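Local coordinates for PTS EIIA type-4 domain-containing protein (Streptococcus agalactiae NEM316, PDB 4TKZ), which is probably an EIIA component of a sugar phosphotransferase system, relaying phosphoryl groups during sugar uptake, at residues A[3-14]-A[29-37]; A[54-62]-A[107-116]. All blocks are in the same frame, centred on the assembly; numbering follows the deposited sequence.

In the fold
From the N terminus the chain runs along strand 3-9, returns through helix 12-24 and enters strand 30-35 parallel to the first, so contact 1 closes a beta-alpha-beta unit. After helix 41-52, strand 57-62 pairs with strand 3-9 on the side away from strand 30-35, in a parallel sheet ordered 30-35, 3-9, 57-62, 84-89. Contact 2 then closes a longer loop, in which strand 84-89 and helices 68-76 and 93-102 intervene before helix 110-122 packs on strand 57-62. The two contacts are in series, neither nested nor crossed. Their centres lie about 16 Å apart, joined through the pairing of Lys-3 and Ile-5 with Leu-59 and Leu-61.

Contact 1 (A[3-14]-A[29-37]); sequences KIIIVAHGNFPD and YVVGINFIA
Asn-34 and Asp-14 grip each other through two hydrogen bonds. Asn-34 OD1 accepts from Asp-14 N at 3.1 Å on a lone pair, in the carbonyl plane, while Asn-34 ND2 donates to Asp-14 OD1 at 3.0 Å, reaching that oxygen from above the carboxylate plane. Using both ends of the amide fixes its rotation. Pro-13 slides past in the opposite sense, its CD 3.2 Å from Asn-34 OD1. Asn-34 can reach the helix start because its CG lies beside the backbone N (chi1 -59°). Asn-11 ND2 donates to Asp-14 OD2 (3.2 Å), also from above the carboxylate plane, and so helps position the carboxylate that meets Asn-34.

On the other face of the sheet, the Phe-35 edge approaches the His-9 face in an offset edge-to-face pair, centroids 5.4 Å apart and planes at 62°. Farther back Ile-5 and Val-31 lie side by side, their CG2 atoms 3.9 Å apart.

Beneath the side chains, strands 3-9 and 30-35 run parallel with axes at 16°. The ladder is tight in its middle, Ile-33 N to Ile-6 O being 2.7 Å, and weak at Ala-8 N to Ile-33 O, 3.5 Å. It extends past the strand to Gly-10 N, which donates to Phe-35 O.

In the next shell, His-9 ND1 is hydrogen-bonded to Asp-63 OD2, and Ser-19 of the second subunit bonds His-9 O. A histidine at the end of the first strand, held by an aspartate, is consistent with the phosphoacceptor of mannose-family EIIA domains; stacking and hydrogen bonding together would restrict how its ring turns.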
loop_
_atom_site.group_PDB
_atom_site.type_symbol
_atom_site.label_atom_id
_atom_site.label_comp_id
_atom_site.label_asym_id
_atom_site.label_seq_id
_atom_site.Cartn_x
_atom_site.Cartn_y
_atom_site.Cartn_z
ATOM N N LYS A 3 5.736 -11.479 -14.870
ATOM C CA LYS A 3 4.378 -11.455 -14.331
ATOM C C LYS A 3 4.355 -10.873 -12.917
ATOM O O LYS A 3 5.192 -11.220 -12.078
ATOM C CB LYS A 3 3.757 -12.861 -14.346
ATOM C CG LYS A 3 2.325 -12.877 -13.827
ATOM C CD LYS A 3 1.665 -14.229 -13.972
ATOM C CE LYS A 3 0.300 -14.228 -13.309
ATOM N NZ LYS A 3 -0.539 -15.380 -13.761
ATOM N N ILE A 4 3.399 -9.982 -12.659
ATOM C CA ILE A 4 3.260 -9.338 -11.351
ATOM C C ILE A 4 2.067 -9.915 -10.610
ATOM O O ILE A 4 0.944 -9.880 -11.112
ATOM C CB ILE A 4 3.081 -7.806 -11.519
ATOM C CG1 ILE A 4 4.321 -7.210 -12.171
ATOM C CG2 ILE A 4 2.823 -7.116 -10.172
ATOM C CD1 ILE A 4 4.168 -5.745 -12.556
ATOM N N ILE A 5 2.312 -10.450 -9.415
ATOM C CA ILE A 5 1.237 -11.028 -8.630
ATOM C C ILE A 5 1.137 -10.317 -7.294
ATOM O O ILE A 5 2.113 -10.237 -6.536
ATOM C CB ILE A 5 1.478 -12.532 -8.393
ATOM C CG1 ILE A 5 1.670 -13.243 -9.727
ATOM C CG2 ILE A 5 0.315 -13.158 -7.622
ATOM C CD1 ILE A 5 1.942 -14.764 -9.580
ATOM N N ILE A 6 -0.053 -9.809 -7.006
ATOM C CA ILE A 6 -0.310 -9.113 -5.756
ATOM C C ILE A 6 -1.103 -9.996 -4.800
ATOM O O ILE A 6 -2.241 -10.394 -5.104
ATOM C CB ILE A 6 -1.116 -7.829 -6.012
ATOM C CG1 ILE A 6 -0.385 -6.913 -6.998
ATOM C CG2 ILE A 6 -1.361 -7.073 -4.706
ATOM C CD1 ILE A 6 -1.220 -5.700 -7.437
ATOM N N VAL A 7 -0.510 -10.303 -3.647
ATOM C CA VAL A 7 -1.192 -11.090 -2.628
ATOM C C VAL A 7 -1.283 -10.289 -1.344
ATOM O O VAL A 7 -0.261 -9.868 -0.800
ATOM C CB VAL A 7 -0.445 -12.410 -2.331
ATOM C CG1 VAL A 7 -1.368 -13.369 -1.603
ATOM C CG2 VAL A 7 0.073 -13.016 -3.615
ATOM N N ALA A 8 -2.499 -10.064 -0.852
ATOM C CA ALA A 8 -2.668 -9.263 0.356
ATOM C C ALA A 8 -3.982 -9.548 1.071
ATOM O O ALA A 8 -4.906 -10.113 0.491
ATOM C CB ALA A 8 -2.546 -7.764 0.017
ATOM N N HIS A 9 -4.038 -9.153 2.340
ATOM C CA HIS A 9 -5.207 -9.333 3.192
ATOM C C HIS A 9 -6.432 -8.568 2.696
ATOM O O HIS A 9 -6.328 -7.414 2.261
ATOM C CB HIS A 9 -4.879 -8.857 4.613
ATOM C CG HIS A 9 -3.897 -9.727 5.341
ATOM N ND1 HIS A 9 -2.531 -9.579 5.209
ATOM C CD2 HIS A 9 -4.082 -10.733 6.226
ATOM C CE1 HIS A 9 -1.920 -10.474 5.968
ATOM N NE2 HIS A 9 -2.839 -11.181 6.599
ATOM N N GLY A 10 -7.597 -9.196 2.803
ATOM C CA GLY A 10 -8.840 -8.588 2.365
ATOM C C GLY A 10 -8.856 -8.360 0.870
ATOM O O GLY A 10 -8.277 -9.146 0.113
ATOM N N ASN A 11 -9.525 -7.291 0.445
ATOM C CA ASN A 11 -9.552 -6.920 -0.961
ATOM C C ASN A 11 -8.573 -5.785 -1.289
ATOM O O ASN A 11 -8.776 -5.047 -2.239
ATOM C CB ASN A 11 -10.985 -6.589 -1.401
ATOM C CG ASN A 11 -11.893 -7.819 -1.375
ATOM O OD1 ASN A 11 -12.667 -8.019 -0.439
ATOM N ND2 ASN A 11 -11.781 -8.658 -2.395
ATOM N N PHE A 12 -7.518 -5.670 -0.482
ATOM C CA PHE A 12 -6.346 -4.825 -0.775
ATOM C C PHE A 12 -5.859 -5.043 -2.217
ATOM O O PHE A 12 -5.635 -4.068 -2.921
ATOM C CB PHE A 12 -5.246 -5.141 0.265
ATOM C CG PHE A 12 -3.973 -4.284 0.197
ATOM C CD1 PHE A 12 -3.258 -4.095 -0.984
ATOM C CD2 PHE A 12 -3.435 -3.781 1.373
ATOM C CE1 PHE A 12 -2.081 -3.359 -0.999
ATOM C CE2 PHE A 12 -2.259 -3.035 1.372
ATOM C CZ PHE A 12 -1.580 -2.827 0.183
ATOM N N PRO A 13 -5.678 -6.306 -2.664
ATOM C CA PRO A 13 -5.224 -6.413 -4.060
ATOM C C PRO A 13 -6.185 -5.769 -5.058
ATOM O O PRO A 13 -5.718 -5.054 -5.951
ATOM C CB PRO A 13 -5.159 -7.928 -4.289
ATOM C CG PRO A 13 -4.838 -8.477 -2.933
ATOM C CD PRO A 13 -5.688 -7.637 -2.009
ATOM N N ASP A 14 -7.489 -5.993 -4.910
ATOM C CA ASP A 14 -8.444 -5.367 -5.824
ATOM C C ASP A 14 -8.363 -3.858 -5.755
ATOM O O ASP A 14 -8.473 -3.180 -6.773
ATOM C CB ASP A 14 -9.874 -5.776 -5.488
ATOM C CG ASP A 14 -10.196 -7.173 -5.928
ATOM O OD1 ASP A 14 -9.493 -7.694 -6.815
ATOM O OD2 ASP A 14 -11.161 -7.739 -5.377
ATOM N N TYR A 29 -0.576 -9.433 -17.617
ATOM C CA TYR A 29 0.245 -10.182 -16.678
ATOM C C TYR A 29 0.368 -9.517 -15.313
ATOM O O TYR A 29 1.456 -9.437 -14.741
ATOM C CB TYR A 29 1.621 -10.422 -17.283
ATOM C CG TYR A 29 1.524 -11.083 -18.633
ATOM C CD1 TYR A 29 1.013 -12.365 -18.748
ATOM C CD2 TYR A 29 1.919 -10.424 -19.791
ATOM C CE1 TYR A 29 0.910 -12.985 -19.966
ATOM C CE2 TYR A 29 1.818 -11.039 -21.025
ATOM C CZ TYR A 29 1.315 -12.327 -21.098
ATOM O OH TYR A 29 1.205 -12.963 -22.311
ATOM N N VAL A 30 -0.757 -9.032 -14.805
ATOM C CA VAL A 30 -0.815 -8.486 -13.463
ATOM C C VAL A 30 -2.080 -9.030 -12.826
ATOM O O VAL A 30 -3.180 -8.751 -13.301
ATOM C CB VAL A 30 -0.876 -6.934 -13.486
ATOM C CG1 VAL A 30 -1.033 -6.392 -12.075
ATOM C CG2 VAL A 30 0.366 -6.354 -14.154
ATOM N N VAL A 31 -1.932 -9.836 -11.776
ATOM C CA VAL A 31 -3.090 -10.434 -11.117
ATOM C C VAL A 31 -3.098 -10.182 -9.620
ATOM O O VAL A 31 -2.047 -9.967 -8.991
ATOM C CB VAL A 31 -3.165 -11.962 -11.356
ATOM C CG1 VAL A 31 -3.112 -12.277 -12.835
ATOM C CG2 VAL A 31 -2.036 -12.655 -10.644
ATOM N N GLY A 32 -4.290 -10.230 -9.039
ATOM C CA GLY A 32 -4.418 -10.084 -7.603
ATOM C C GLY A 32 -5.006 -11.338 -6.996
ATOM O O GLY A 32 -5.898 -11.967 -7.574
ATOM N N ILE A 33 -4.481 -11.717 -5.837
ATOM C CA ILE A 33 -5.085 -12.762 -5.038
ATOM C C ILE A 33 -5.559 -12.138 -3.731
ATOM O O ILE A 33 -4.750 -11.765 -2.876
ATOM C CB ILE A 33 -4.081 -13.912 -4.779
ATOM C CG1 ILE A 33 -3.643 -14.522 -6.112
ATOM C CG2 ILE A 33 -4.700 -14.962 -3.899
ATOM C CD1 ILE A 33 -2.618 -15.650 -5.994
ATOM N N ASN A 34 -6.875 -12.025 -3.582
ATOM C CA ASN A 34 -7.454 -11.437 -2.387
ATOM C C ASN A 34 -7.580 -12.446 -1.250
ATOM O O ASN A 34 -8.380 -13.376 -1.330
ATOM C CB ASN A 34 -8.826 -10.827 -2.705
ATOM C CG ASN A 34 -8.758 -9.752 -3.780
ATOM O OD1 ASN A 34 -8.380 -8.614 -3.509
ATOM N ND2 ASN A 34 -9.142 -10.106 -5.000
ATOM N N PHE A 35 -6.788 -12.255 -0.198
ATOM C CA PHE A 35 -6.825 -13.127 0.973
ATOM C C PHE A 35 -7.931 -12.658 1.903
ATOM O O PHE A 35 -7.687 -11.914 2.854
ATOM C CB PHE A 35 -5.477 -13.108 1.696
ATOM C CG PHE A 35 -5.409 -14.014 2.899
ATOM C CD1 PHE A 35 -5.936 -15.302 2.852
ATOM C CD2 PHE A 35 -4.795 -13.587 4.067
ATOM C CE1 PHE A 35 -5.863 -16.149 3.955
ATOM C CE2 PHE A 35 -4.711 -14.420 5.181
ATOM C CZ PHE A 35 -5.252 -15.711 5.126
ATOM N N ILE A 36 -9.149 -13.108 1.625
ATOM C CA ILE A 36 -10.323 -12.598 2.325
ATOM C C ILE A 36 -10.702 -13.486 3.505
ATOM O O ILE A 36 -10.202 -14.606 3.646
ATOM C CB ILE A 36 -11.528 -12.472 1.374
ATOM C CG1 ILE A 36 -11.955 -13.855 0.877
ATOM C CG2 ILE A 36 -11.197 -11.552 0.193
ATOM C CD1 ILE A 36 -13.216 -13.844 0.057
ATOM N N ALA A 37 -11.583 -12.976 4.360
ATOM C CA ALA A 37 -12.070 -13.741 5.498
ATOM C C ALA A 37 -12.705 -15.029 5.010
ATOM O O ALA A 37 -13.510 -15.022 4.078
ATOM C CB ALA A 37 -13.070 -12.937 6.301
#

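Contact 2 (A[54-62]-A[107-116]); sequences DFKEILVLT and EHVDDLVDKV
Glu-57 and Val-109 bring the two backbones nearest, CA to CA 5.7 Å, ahead of the first clear helical turn. From there strand 57-62 and helix 110-116 run roughly the same way, their axes 27° apart and 9.5 Å at closest approach, a spacing that side chains must fill.

The polar end is held by Glu-57, whose chain bends at chi2 (-76°) and turns its carboxylate to the backbone of Val-109 and Asp-110. Val-109 N donates to Glu-57 OE1 at 3.1 Å, arriving from above the carboxylate plane. Glu-57 OE1 also accepts from a water 2.8 Å away, which accepts in turn from Asp-110 N, so one carboxylate oxygen serves two successive backbone N-H groups, one directly and one through water. Glu-57 OE2 lies only 2.6 Å from His-108 ND1, with the ring and carboxylate planes 89° apart, nearly perpendicular. The N-H of Val-109 and the donating water would probably stabilise negative charge on the carboxylate.

Further along, the contact becomes apolar. Leu-59 CB rests 3.7 Å from Val-109 CG2, while Leu-59 CD1 meets Val-113 CG1 at 3.8 Å. The CD2 branch of Leu-59 leans toward Leu-112 and Val-116, so Leu-59 touches four residues spread over two turns.

Around this core, Lys-84 and Lys-86 of the neighbouring strand 84-89 pack on Glu-57 and Leu-59 respectively, and Ala-99 of helix 93-102 covers Leu-59 as well. Helix 110-122 thus packs beside helix 93-102 on strand 57-62 through aliphatic side chains, as in the helix layers that cover the parallel sheet of mannose-type EIIA domains.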
loop_
_atom_site.group_PDB
_atom_site.type_symbol
_atom_site.label_atom_id
_atom_site.label_comp_id
_atom_site.label_asym_id
_atom_site.label_seq_id
_atom_site.Cartn_x
_atom_site.Cartn_y
_atom_site.Cartn_z
ATOM N N ASP A 54 2.805 -21.295 -15.782
ATOM C CA ASP A 54 3.377 -21.070 -17.099
ATOM C C ASP A 54 4.246 -19.819 -17.187
ATOM O O ASP A 54 4.434 -19.259 -18.272
ATOM C CB ASP A 54 2.251 -20.996 -18.131
ATOM C CG ASP A 54 1.462 -22.282 -18.213
ATOM O OD1 ASP A 54 2.034 -23.281 -18.682
ATOM O OD2 ASP A 54 0.283 -22.302 -17.794
ATOM N N PHE A 55 4.785 -19.385 -16.053
ATOM C CA PHE A 55 5.654 -18.212 -16.037
ATOM C C PHE A 55 7.016 -18.509 -15.400
ATOM O O PHE A 55 7.119 -19.315 -14.473
ATOM C CB PHE A 55 4.937 -17.029 -15.373
ATOM C CG PHE A 55 3.730 -16.557 -16.138
ATOM C CD1 PHE A 55 2.489 -17.158 -15.945
ATOM C CD2 PHE A 55 3.835 -15.527 -17.065
ATOM C CE1 PHE A 55 1.386 -16.750 -16.647
ATOM C CE2 PHE A 55 2.724 -15.103 -17.774
ATOM C CZ PHE A 55 1.494 -15.713 -17.562
ATOM N N LYS A 56 8.061 -17.877 -15.928
ATOM C CA LYS A 56 9.428 -18.164 -15.512
ATOM C C LYS A 56 9.995 -17.036 -14.649
ATOM O O LYS A 56 10.815 -17.274 -13.754
ATOM C CB LYS A 56 10.289 -18.393 -16.756
ATOM C CG LYS A 56 11.785 -18.510 -16.523
ATOM C CD LYS A 56 12.505 -18.639 -17.865
ATOM C CE LYS A 56 14.020 -18.623 -17.718
ATOM N NZ LYS A 56 14.700 -18.608 -19.049
ATOM N N GLU A 57 9.547 -15.813 -14.928
ATOM C CA GLU A 57 9.995 -14.616 -14.221
ATOM C C GLU A 57 8.790 -13.979 -13.544
ATOM O O GLU A 57 7.889 -13.482 -14.219
ATOM C CB GLU A 57 10.611 -13.630 -15.213
ATOM C CG GLU A 57 11.731 -14.223 -16.063
ATOM C CD GLU A 57 13.037 -14.376 -15.306
ATOM O OE1 GLU A 57 13.149 -13.841 -14.182
ATOM O OE2 GLU A 57 13.960 -15.028 -15.843
ATOM N N ILE A 58 8.773 -14.003 -12.214
ATOM C CA ILE A 58 7.583 -13.630 -11.447
ATOM C C ILE A 58 7.910 -12.726 -10.264
ATOM O O ILE A 58 8.770 -13.038 -9.433
ATOM C CB ILE A 58 6.832 -14.881 -10.933
ATOM C CG1 ILE A 58 6.341 -15.724 -12.108
ATOM C CG2 ILE A 58 5.653 -14.502 -10.047
ATOM C CD1 ILE A 58 6.532 -17.211 -11.901
ATOM N N LEU A 59 7.223 -11.591 -10.190
ATOM C CA LEU A 59 7.397 -10.711 -9.052
ATOM C C LEU A 59 6.132 -10.755 -8.215
ATOM O O LEU A 59 5.051 -10.413 -8.693
ATOM C CB LEU A 59 7.706 -9.279 -9.515
ATOM C CG LEU A 59 7.847 -8.238 -8.399
ATOM C CD1 LEU A 59 8.964 -8.592 -7.419
ATOM C CD2 LEU A 59 8.072 -6.861 -8.988
ATOM N N VAL A 60 6.273 -11.171 -6.961
ATOM C CA VAL A 60 5.137 -11.242 -6.053
ATOM C C VAL A 60 5.179 -10.111 -5.036
ATOM O O VAL A 60 6.112 -10.005 -4.217
ATOM C CB VAL A 60 5.072 -12.575 -5.297
ATOM C CG1 VAL A 60 3.813 -12.601 -4.440
ATOM C CG2 VAL A 60 5.094 -13.753 -6.270
ATOM N N LEU A 61 4.164 -9.255 -5.086
ATOM C CA LEU A 61 4.117 -8.119 -4.183
ATOM C C LEU A 61 3.121 -8.399 -3.066
ATOM O O LEU A 61 1.936 -8.592 -3.316
ATOM C CB LEU A 61 3.721 -6.859 -4.961
ATOM C CG LEU A 61 4.588 -6.673 -6.210
ATOM C CD1 LEU A 61 4.139 -5.419 -6.972
ATOM C CD2 LEU A 61 6.061 -6.569 -5.805
ATOM N N THR A 62 3.594 -8.421 -1.828
ATOM C CA THR A 62 2.709 -8.761 -0.720
ATOM C C THR A 62 2.649 -7.666 0.293
ATOM O O THR A 62 3.567 -6.855 0.382
ATOM C CB THR A 62 3.166 -10.032 0.013
ATOM O OG1 THR A 62 4.376 -9.761 0.740
ATOM C CG2 THR A 62 3.392 -11.160 -0.983
ATOM N N GLU A 107 14.799 -8.502 -18.858
ATOM C CA GLU A 107 14.492 -9.899 -19.126
ATOM C C GLU A 107 14.152 -10.619 -17.827
ATOM O O GLU A 107 13.199 -11.401 -17.767
ATOM C CB GLU A 107 15.685 -10.589 -19.781
ATOM C CG GLU A 107 15.820 -10.353 -21.273
ATOM C CD GLU A 107 16.335 -11.586 -21.984
ATOM O OE1 GLU A 107 16.554 -11.524 -23.213
ATOM O OE2 GLU A 107 16.518 -12.621 -21.306
ATOM N N HIS A 108 14.937 -10.342 -16.789
ATOM C CA HIS A 108 14.843 -11.081 -15.534
ATOM C C HIS A 108 14.374 -10.231 -14.363
ATOM O O HIS A 108 14.837 -9.111 -14.180
ATOM C CB HIS A 108 16.198 -11.700 -15.190
ATOM C CG HIS A 108 16.648 -12.745 -16.163
ATOM N ND1 HIS A 108 16.380 -14.085 -15.990
ATOM C CD2 HIS A 108 17.343 -12.643 -17.320
ATOM C CE1 HIS A 108 16.895 -14.767 -17.000
ATOM N NE2 HIS A 108 17.484 -13.915 -17.820
ATOM N N VAL A 109 13.479 -10.797 -13.558
ATOM C CA VAL A 109 12.960 -10.125 -12.370
ATOM C C VAL A 109 14.075 -9.740 -11.380
ATOM O O VAL A 109 13.941 -8.763 -10.643
ATOM C CB VAL A 109 11.865 -10.979 -11.673
ATOM C CG1 VAL A 109 12.455 -12.265 -11.097
ATOM C CG2 VAL A 109 11.157 -10.171 -10.589
ATOM N N ASP A 110 15.176 -10.495 -11.376
ATOM C CA ASP A 110 16.324 -10.167 -10.526
ATOM C C ASP A 110 16.836 -8.747 -10.767
ATOM O O ASP A 110 17.232 -8.049 -9.835
ATOM C CB ASP A 110 17.476 -11.150 -10.759
ATOM C CG ASP A 110 17.181 -12.537 -10.234
ATOM O OD1 ASP A 110 16.149 -12.715 -9.553
ATOM O OD2 ASP A 110 17.993 -13.454 -10.498
ATOM N N ASP A 111 16.831 -8.326 -12.026
ATOM C CA ASP A 111 17.389 -7.032 -12.398
ATOM C C ASP A 111 16.359 -5.915 -12.246
ATOM O O ASP A 111 16.681 -4.737 -12.383
ATOM C CB ASP A 111 17.935 -7.101 -13.828
ATOM C CG ASP A 111 18.958 -8.212 -14.005
ATOM O OD1 ASP A 111 19.765 -8.419 -13.074
ATOM O OD2 ASP A 111 18.944 -8.888 -15.058
ATOM N N LEU A 112 15.121 -6.299 -11.945
ATOM C CA LEU A 112 14.034 -5.340 -11.763
ATOM C C LEU A 112 13.781 -5.012 -10.288
ATOM O O LEU A 112 13.389 -3.894 -9.960
ATOM C CB LEU A 112 12.745 -5.849 -12.425
ATOM C CG LEU A 112 11.428 -5.153 -12.082
ATOM C CD1 LEU A 112 11.373 -3.752 -12.700
ATOM C CD2 LEU A 112 10.223 -5.985 -12.504
ATOM N N VAL A 113 14.012 -5.974 -9.400
ATOM C CA VAL A 113 13.657 -5.801 -7.983
ATOM C C VAL A 113 14.368 -4.661 -7.262
ATOM O O VAL A 113 13.783 -4.031 -6.385
ATOM C CB VAL A 113 13.859 -7.094 -7.155
ATOM C CG1 VAL A 113 12.752 -8.068 -7.445
ATOM C CG2 VAL A 113 15.221 -7.698 -7.423
ATOM N N ASP A 114 15.622 -4.407 -7.616
ATOM C CA ASP A 114 16.395 -3.371 -6.940
ATOM C C ASP A 114 15.825 -1.975 -7.204
ATOM O O ASP A 114 15.800 -1.122 -6.318
ATOM C CB ASP A 114 17.867 -3.461 -7.347
ATOM C CG ASP A 114 18.512 -4.756 -6.883
ATOM O OD1 ASP A 114 18.132 -5.254 -5.804
ATOM O OD2 ASP A 114 19.385 -5.288 -7.602
ATOM N N LYS A 115 15.350 -1.759 -8.423
ATOM C CA LYS A 115 14.708 -0.499 -8.781
ATOM C C LYS A 115 13.354 -0.376 -8.086
ATOM O O LYS A 115 12.951 0.708 -7.668
ATOM C CB LYS A 115 14.527 -0.451 -10.293
ATOM C CG LYS A 115 14.100 0.879 -10.841
ATOM C CD LYS A 115 14.477 0.962 -12.312
ATOM C CE LYS A 115 15.900 0.457 -12.528
ATOM N NZ LYS A 115 16.263 0.377 -13.969
ATOM N N VAL A 116 12.652 -1.499 -7.961
ATOM C CA VAL A 116 11.326 -1.512 -7.355
ATOM C C VAL A 116 11.417 -1.187 -5.866
ATOM O O VAL A 116 10.624 -0.410 -5.337
ATOM C CB VAL A 116 10.635 -2.875 -7.588
ATOM C CG1 VAL A 116 9.420 -3.024 -6.702
ATOM C CG2 VAL A 116 10.246 -3.026 -9.063
HETATM O O HOH W 1 15.400 -13.310 -12.552
#